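Local coordinates for effector protein MavE (Legionella pneumophila subsp. pneumophila, PDB 6PIR) that acts as a virulence effector indispensable for endoplasmic reticulum-mediated remodelling of the Legionella-containing vacuole, lysosomal evasion and growth inside macrophages and amoebae, at residues L105-T110 / N122-I126; L18-S23 / L116-R120. All blocks are in the same frame, centred on the assembly; numbering follows the deposited sequence. Where two conformers were deposited one is given.

Contact 1 of 2, residues L105-T110 / N122-I126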
ATOM      1  N   LEU A 105      -3.498  -0.148  10.088  1.00 33.37           N
ATOM      2  CA  LEU A 105      -4.937  -0.179   9.853  1.00 34.58           C
ATOM      3  C   LEU A 105      -5.302  -1.281   8.878  1.00 26.27           C
ATOM      4  O   LEU A 105      -6.225  -2.063   9.118  1.00 27.10           O
ATOM      5  CB  LEU A 105      -5.412   1.159   9.301  1.00 37.10           C
ATOM      6  CG  LEU A 105      -5.496   2.279  10.299  1.00 41.84           C
ATOM      7  CD1 LEU A 105      -5.863   3.538   9.553  1.00 44.05           C
ATOM      8  CD2 LEU A 105      -6.551   1.917  11.350  1.00 44.89           C
ATOM      9  N   LEU A 106      -4.600  -1.330   7.756  1.00 25.88           N
ATOM     10  CA  LEU A 106      -4.905  -2.299   6.712  1.00 26.97           C
ATOM     11  C   LEU A 106      -4.738  -3.733   7.192  1.00 28.21           C
ATOM     12  O   LEU A 106      -5.462  -4.625   6.730  1.00 28.89           O
ATOM     13  CB  LEU A 106      -4.002  -2.047   5.497  1.00 27.80           C
ATOM     14  CG  LEU A 106      -4.194  -0.755   4.701  1.00 31.71           C
ATOM     15  CD1 LEU A 106      -2.981  -0.542   3.841  1.00 29.86           C
ATOM     16  CD2 LEU A 106      -5.458  -0.774   3.848  1.00 30.42           C
ATOM     17  N   THR A 107      -3.803  -3.983   8.117  1.00 24.38           N
ATOM     18  CA  THR A 107      -3.500  -5.341   8.573  1.00 26.80           C
ATOM     19  C   THR A 107      -4.243  -5.718   9.851  1.00 30.07           C
ATOM     20  O   THR A 107      -4.043  -6.819  10.381  1.00 26.23           O
ATOM     21  CB  THR A 107      -1.993  -5.506   8.787  1.00 27.12           C
ATOM     22  OG1 THR A 107      -1.535  -4.563   9.761  1.00 28.00           O
ATOM     23  CG2 THR A 107      -1.229  -5.291   7.466  1.00 28.93           C
ATOM     24  N   ALA A 108      -5.135  -4.859  10.330  1.00 28.82           N
ATOM     25  CA  ALA A 108      -5.899  -5.116  11.539  1.00 27.08           C
ATOM     26  C   ALA A 108      -7.171  -5.883  11.203  1.00 25.43           C
ATOM     27  O   ALA A 108      -7.719  -5.736  10.111  1.00 30.26           O
ATOM     28  CB  ALA A 108      -6.264  -3.789  12.218  1.00 28.52           C
ATOM     29  N   ASN A 109      -7.649  -6.690  12.171  1.00 28.73           N
ATOM     30  CA  ASN A 109      -8.948  -7.381  12.107  1.00 29.31           C
ATOM     31  C   ASN A 109      -9.079  -8.265  10.877  1.00 26.90           C
ATOM     32  O   ASN A 109     -10.152  -8.346  10.274  1.00 27.61           O
ATOM     33  CB  ASN A 109     -10.136  -6.423  12.162  1.00 33.85           C
ATOM     34  CG  ASN A 109     -10.181  -5.629  13.435  1.00 44.61           C
ATOM     35  OD1 ASN A 109     -10.066  -6.195  14.520  1.00 50.40           O
ATOM     36  ND2 ASN A 109     -10.373  -4.320  13.322  1.00 46.76           N
ATOM     37  N   THR A 110      -7.987  -8.894  10.462  1.00 26.67           N
ATOM     38  CA  THR A 110      -8.077  -9.750   9.288  1.00 26.27           C
ATOM     39  C   THR A 110      -8.549 -11.145   9.669  1.00 25.19           C
ATOM     40  O   THR A 110      -8.322 -11.645  10.782  1.00 25.45           O
ATOM     41  CB  THR A 110      -6.747  -9.843   8.534  1.00 24.45           C
ATOM     42  OG1 THR A 110      -5.730 -10.434   9.371  1.00 23.17           O
ATOM     43  CG2 THR A 110      -6.338  -8.447   8.022  1.00 24.98           C
ATOM     44  N   ASN A 122     -10.553  -4.128   3.779  1.00 30.75           N
ATOM     45  CA  ASN A 122     -10.149  -2.967   4.567  1.00 30.36           C
ATOM     46  C   ASN A 122      -9.741  -1.829   3.635  1.00 29.63           C
ATOM     47  O   ASN A 122     -10.216  -0.694   3.757  1.00 30.91           O
ATOM     48  CB  ASN A 122      -8.959  -3.312   5.489  1.00 31.88           C
ATOM     49  CG  ASN A 122      -9.314  -4.285   6.633  1.00 31.61           C
ATOM     50  OD1 ASN A 122     -10.483  -4.480   6.979  1.00 31.92           O
ATOM     51  ND2 ASN A 122      -8.280  -4.916   7.220  1.00 25.23           N
ATOM     52  N   SER A 123      -8.894  -2.148   2.648  1.00 28.65           N
ATOM     53  CA  SER A 123      -8.395  -1.157   1.711  1.00 27.54           C
ATOM     54  C   SER A 123      -9.530  -0.530   0.918  1.00 30.40           C
ATOM     55  O   SER A 123      -9.586   0.693   0.764  1.00 30.78           O
ATOM     56  CB  SER A 123      -7.364  -1.813   0.771  1.00 25.26           C
ATOM     57  OG  SER A 123      -6.824  -0.851  -0.104  1.00 33.80           O
ATOM     58  N   SER A 124     -10.441  -1.353   0.393  0.65 30.18           N
ATOM     59  CA  SER A 124     -11.539  -0.804  -0.400  0.65 31.34           C
ATOM     60  C   SER A 124     -12.369   0.184   0.410  0.65 32.97           C
ATOM     61  O   SER A 124     -12.746   1.244  -0.105  0.65 32.91           O
ATOM     62  CB  SER A 124     -12.429  -1.922  -0.930  0.65 31.90           C
ATOM     63  OG  SER A 124     -13.054  -2.606   0.142  0.65 31.88           O
ATOM     64  N   GLN A 125     -12.667  -0.147   1.677  1.00 32.84           N
ATOM     65  CA  GLN A 125     -13.467   0.759   2.522  1.00 34.12           C
ATOM     66  C   GLN A 125     -12.726   2.060   2.807  1.00 32.15           C
ATOM     67  O   GLN A 125     -13.297   3.158   2.690  1.00 33.66           O
ATOM     68  CB  GLN A 125     -13.842   0.064   3.834  1.00 38.74           C
ATOM     69  CG  GLN A 125     -14.961  -0.968   3.684  1.00 46.25           C
ATOM     70  CD  GLN A 125     -16.320  -0.307   3.551  1.00 58.58           C
ATOM     71  OE1 GLN A 125     -16.867   0.203   4.533  1.00 62.56           O
ATOM     72  NE2 GLN A 125     -16.867  -0.297   2.335  1.00 62.26           N
ATOM     73  N   ILE A 126     -11.445   1.959   3.183  1.00 29.00           N
ATOM     74  CA  ILE A 126     -10.642   3.150   3.474  1.00 30.68           C
ATOM     75  C   ILE A 126     -10.553   4.058   2.244  1.00 32.00           C
ATOM     76  O   ILE A 126     -10.689   5.290   2.340  1.00 31.10           O
ATOM     77  CB  ILE A 126      -9.253   2.716   3.977  1.00 28.51           C
ATOM     78  CG1 ILE A 126      -9.345   2.006   5.333  1.00 30.26           C
ATOM     79  CG2 ILE A 126      -8.225   3.873   3.959  1.00 29.65           C
ATOM     80  CD1 ILE A 126      -8.027   1.308   5.723  1.00 32.80           C
TER
HETATM   81  O   HOH W   1     -11.440  -6.899   8.119  1.00 52.54           O
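Start at Asn122, whose side-chain amide does most of the polar work here. Asn122 ND2 gives a well-aligned hydrogen bond to Leu106 O (2.9 Å, 166°), a carbonyl in the last turn of helix 85-106, and a weak, more bent one to Ala108 O at 3.1 Å. Asn122 OD1 accepts from water 1 at 2.8 Å, and the same water donates to Asn109 O at 2.9 Å. One side chain thus ties up three carbonyls, two directly and one through water, where the chain leaves helix 85-106 to turn back into helix 115-134. These two helices form a helical hairpin within the all-helical soluble part of MavE, which precedes its C-terminal transmembrane helix. Ala108 N closes the turn on Leu105 O (3.2 Å), while the hydroxyls of Thr110 and Ser123 hydrogen-bond to Arg115 and Glu19 respectively. Beside the amide, Leu106 CD2 packs against Ile126 CD1 at 3.8 Å and rests 3.7 Å from Ser123 CA, with Leu15 of helix 5-21 touching all three side chains.

Contact 2 of 2, residues L18-S23 / L116-R120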
ATOM      1  N   LEU A  18      -2.812  -1.719  -4.370  1.00 23.21           N
ATOM      2  CA  LEU A  18      -2.810  -2.789  -3.376  1.00 22.58           C
ATOM      3  C   LEU A  18      -3.960  -3.754  -3.617  1.00 22.45           C
ATOM      4  O   LEU A  18      -3.782  -4.980  -3.634  1.00 22.02           O
ATOM      5  CB  LEU A  18      -2.910  -2.196  -1.958  1.00 23.13           C
ATOM      6  CG  LEU A  18      -2.996  -3.230  -0.819  1.00 22.59           C
ATOM      7  CD1 LEU A  18      -1.771  -4.143  -0.707  1.00 24.98           C
ATOM      8  CD2 LEU A  18      -3.271  -2.496   0.552  1.00 23.27           C
ATOM      9  N   GLU A  19      -5.172  -3.221  -3.780  1.00 23.46           N
ATOM     10  CA  GLU A  19      -6.335  -4.082  -3.990  1.00 22.63           C
ATOM     11  C   GLU A  19      -6.214  -4.854  -5.299  1.00 24.35           C
ATOM     12  O   GLU A  19      -6.600  -6.026  -5.372  1.00 27.86           O
ATOM     13  CB  GLU A  19      -7.625  -3.258  -3.997  1.00 24.67           C
ATOM     14  CG  GLU A  19      -8.023  -2.682  -2.657  1.00 26.13           C
ATOM     15  CD  GLU A  19      -8.995  -1.501  -2.828  1.00 33.42           C
ATOM     16  OE1 GLU A  19      -9.926  -1.650  -3.641  1.00 32.21           O
ATOM     17  OE2 GLU A  19      -8.758  -0.414  -2.230  1.00 32.78           O
ATOM     18  N   THR A  20      -5.726  -4.190  -6.352  1.00 24.03           N
ATOM     19  CA  THR A  20      -5.544  -4.837  -7.650  1.00 24.19           C
ATOM     20  C   THR A  20      -4.564  -6.014  -7.543  1.00 22.22           C
ATOM     21  O   THR A  20      -4.859  -7.139  -7.979  1.00 23.60           O
ATOM     22  CB  THR A  20      -5.071  -3.780  -8.660  1.00 24.48           C
ATOM     23  OG1 THR A  20      -6.064  -2.741  -8.806  1.00 27.73           O
ATOM     24  CG2 THR A  20      -4.792  -4.374 -10.050  1.00 23.28           C
ATOM     25  N   ILE A  21      -3.416  -5.785  -6.902  1.00 21.88           N
ATOM     26  CA  ILE A  21      -2.409  -6.829  -6.749  1.00 24.77           C
ATOM     27  C   ILE A  21      -2.983  -7.977  -5.927  1.00 24.77           C
ATOM     28  O   ILE A  21      -2.828  -9.152  -6.278  1.00 22.01           O
ATOM     29  CB  ILE A  21      -1.133  -6.239  -6.119  1.00 21.27           C
ATOM     30  CG1 ILE A  21      -0.519  -5.209  -7.072  1.00 21.66           C
ATOM     31  CG2 ILE A  21      -0.090  -7.354  -5.819  1.00 23.48           C
ATOM     32  CD1 ILE A  21       0.571  -4.347  -6.417  1.00 24.69           C
ATOM     33  N   LEU A  22      -3.732  -7.655  -4.873  1.00 24.79           N
ATOM     34  CA  LEU A  22      -4.338  -8.707  -4.066  1.00 27.84           C
ATOM     35  C   LEU A  22      -5.549  -9.355  -4.739  1.00 29.28           C
ATOM     36  O   LEU A  22      -6.120 -10.297  -4.190  1.00 32.60           O
ATOM     37  CB  LEU A  22      -4.732  -8.137  -2.697  1.00 24.13           C
ATOM     38  CG  LEU A  22      -3.500  -7.659  -1.918  1.00 24.44           C
ATOM     39  CD1 LEU A  22      -3.882  -7.034  -0.574  1.00 24.88           C
ATOM     40  CD2 LEU A  22      -2.469  -8.809  -1.765  1.00 23.23           C
ATOM     41  N   SER A  23      -5.975  -8.867  -5.890  1.00 25.86           N
ATOM     42  CA  SER A  23      -7.138  -9.429  -6.557  1.00 25.85           C
ATOM     43  C   SER A  23      -6.801 -10.368  -7.705  1.00 30.12           C
ATOM     44  O   SER A  23      -7.724 -10.887  -8.344  1.00 33.28           O
ATOM     45  CB  SER A  23      -8.037  -8.314  -7.060  1.00 24.87           C
ATOM     46  OG  SER A  23      -8.598  -7.599  -5.972  1.00 23.99           O
ATOM     47  N   LEU A 116      -5.435 -11.832   3.305  1.00 24.25           N
ATOM     48  CA  LEU A 116      -5.263 -10.869   2.230  1.00 22.97           C
ATOM     49  C   LEU A 116      -6.598 -10.460   1.639  1.00 22.20           C
ATOM     50  O   LEU A 116      -6.741  -9.315   1.187  1.00 23.13           O
ATOM     51  CB  LEU A 116      -4.331 -11.451   1.170  1.00 24.18           C
ATOM     52  CG  LEU A 116      -2.819 -11.321   1.495  1.00 30.30           C
ATOM     53  CD1 LEU A 116      -2.344  -9.889   1.804  1.00 30.85           C
ATOM     54  CD2 LEU A 116      -2.379 -12.216   2.626  1.00 31.85           C
ATOM     55  N   LYS A 117      -7.595 -11.354   1.675  1.00 23.00           N
ATOM     56  CA  LYS A 117      -8.939 -10.930   1.297  1.00 21.76           C
ATOM     57  C   LYS A 117      -9.420  -9.846   2.258  1.00 20.81           C
ATOM     58  O   LYS A 117     -10.032  -8.840   1.843  1.00 23.30           O
ATOM     59  CB  LYS A 117      -9.877 -12.151   1.271  1.00 24.35           C
ATOM     60  CG  LYS A 117     -11.325 -11.844   0.829  1.00 27.84           C
ATOM     61  CD  LYS A 117     -12.243 -13.097   0.832  1.00 33.78           C
ATOM     62  CE  LYS A 117     -11.822 -14.188  -0.164  1.00 37.03           C
ATOM     63  NZ  LYS A 117     -12.875 -15.290  -0.247  1.00 38.75           N
ATOM     64  N   SER A 118      -9.112 -10.005   3.549  1.00 22.66           N
ATOM     65  CA  SER A 118      -9.502  -8.967   4.518  1.00 23.97           C
ATOM     66  C   SER A 118      -8.775  -7.668   4.259  1.00 25.38           C
ATOM     67  O   SER A 118      -9.364  -6.591   4.392  1.00 29.57           O
ATOM     68  CB  SER A 118      -9.246  -9.422   5.948  1.00 27.56           C
ATOM     69  OG  SER A 118     -10.095 -10.485   6.327  1.00 26.75           O
ATOM     70  N   VAL A 119      -7.477  -7.744   3.934  1.00 22.35           N
ATOM     71  CA  VAL A 119      -6.724  -6.540   3.613  1.00 24.02           C
ATOM     72  C   VAL A 119      -7.362  -5.844   2.431  1.00 22.90           C
ATOM     73  O   VAL A 119      -7.560  -4.631   2.441  1.00 24.22           O
ATOM     74  CB  VAL A 119      -5.246  -6.863   3.333  1.00 22.55           C
ATOM     75  CG1 VAL A 119      -4.551  -5.597   2.819  1.00 23.48           C
ATOM     76  CG2 VAL A 119      -4.584  -7.390   4.601  1.00 24.40           C
ATOM     77  N   ARG A 120      -7.676  -6.611   1.387  1.00 24.71           N
ATOM     78  CA  ARG A 120      -8.351  -6.076   0.219  1.00 28.50           C
ATOM     79  C   ARG A 120      -9.597  -5.300   0.630  1.00 30.36           C
ATOM     80  O   ARG A 120      -9.813  -4.176   0.169  1.00 31.45           O
ATOM     81  CB  ARG A 120      -8.700  -7.231  -0.712  1.00 33.86           C
ATOM     82  CG  ARG A 120      -9.016  -6.904  -2.147  1.00 38.35           C
ATOM     83  CD  ARG A 120      -8.873  -8.228  -2.936  1.00 43.35           C
ATOM     84  NE  ARG A 120     -10.017  -9.134  -2.809  1.00 46.64           N
ATOM     85  CZ  ARG A 120      -9.942 -10.464  -2.922  1.00 48.11           C
ATOM     86  NH1 ARG A 120      -8.774 -11.053  -3.142  1.00 42.53           N
ATOM     87  NH2 ARG A 120     -11.036 -11.220  -2.794  1.00 52.88           N
TER
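Here the C-terminal end of helix 5-21 packs on the early turns of helix 115-134, a helix-helix contact in the all-helical bundle that brings together parts of the chain more than ninety residues apart. The backbones come close, 5.1 Å between Glu19 CA and Arg120 CA. The apolar part centres on Leu22, which points at the other helix and inserts between two side chains one turn apart: its CD2 meets Leu116 CD1 at 3.7 Å and its CD1 meets Val119 CG1, also at 3.7 Å. Leu18, a turn earlier, adds its CD2 against the same Val119 CG1 at 4.0 Å, and also touches Ala68 of helix 59-77.

The polar part runs from the buried Glu19 to the exposed Ser23. Glu19 turns its carboxylate to the following turns of helix 115-134, with a salt bridge to Arg127 and a hydrogen bond to Ser123, while its CG lies 3.7 Å from Arg120 O. Arg120 reaches back toward the C-terminal end of helix 5-21, where NH1 donates to Leu22 O at 3.0 Å (145°). Next to it, Ser23 OG donates to Glu19 O at 2.6 Å and sits just 3.1 Å from Arg120 CD.

How the contacts relate
Both contacts use helix 115-134, on successive turns, but set it against different partners: the end of helix 85-106 and its turn in contact 1, the end of helix 5-21 in contact 2. Their centres are about 10 Å apart, and each is partly buried. Contact 2 has more buried residues and the larger interface, 328 against 249 Å²; contact 1 relies on an amide and a water holding backbone carbonyls near the surface. In both, a helix 115-134 side chain donates to a carbonyl near the C-terminal end of the partner helix. They meet where Glu19 OE2 lies 2.9 Å from Ser123 OG, a probable hydrogen bond, and where Leu106 O packs 3.6 Å from Val119 CG2.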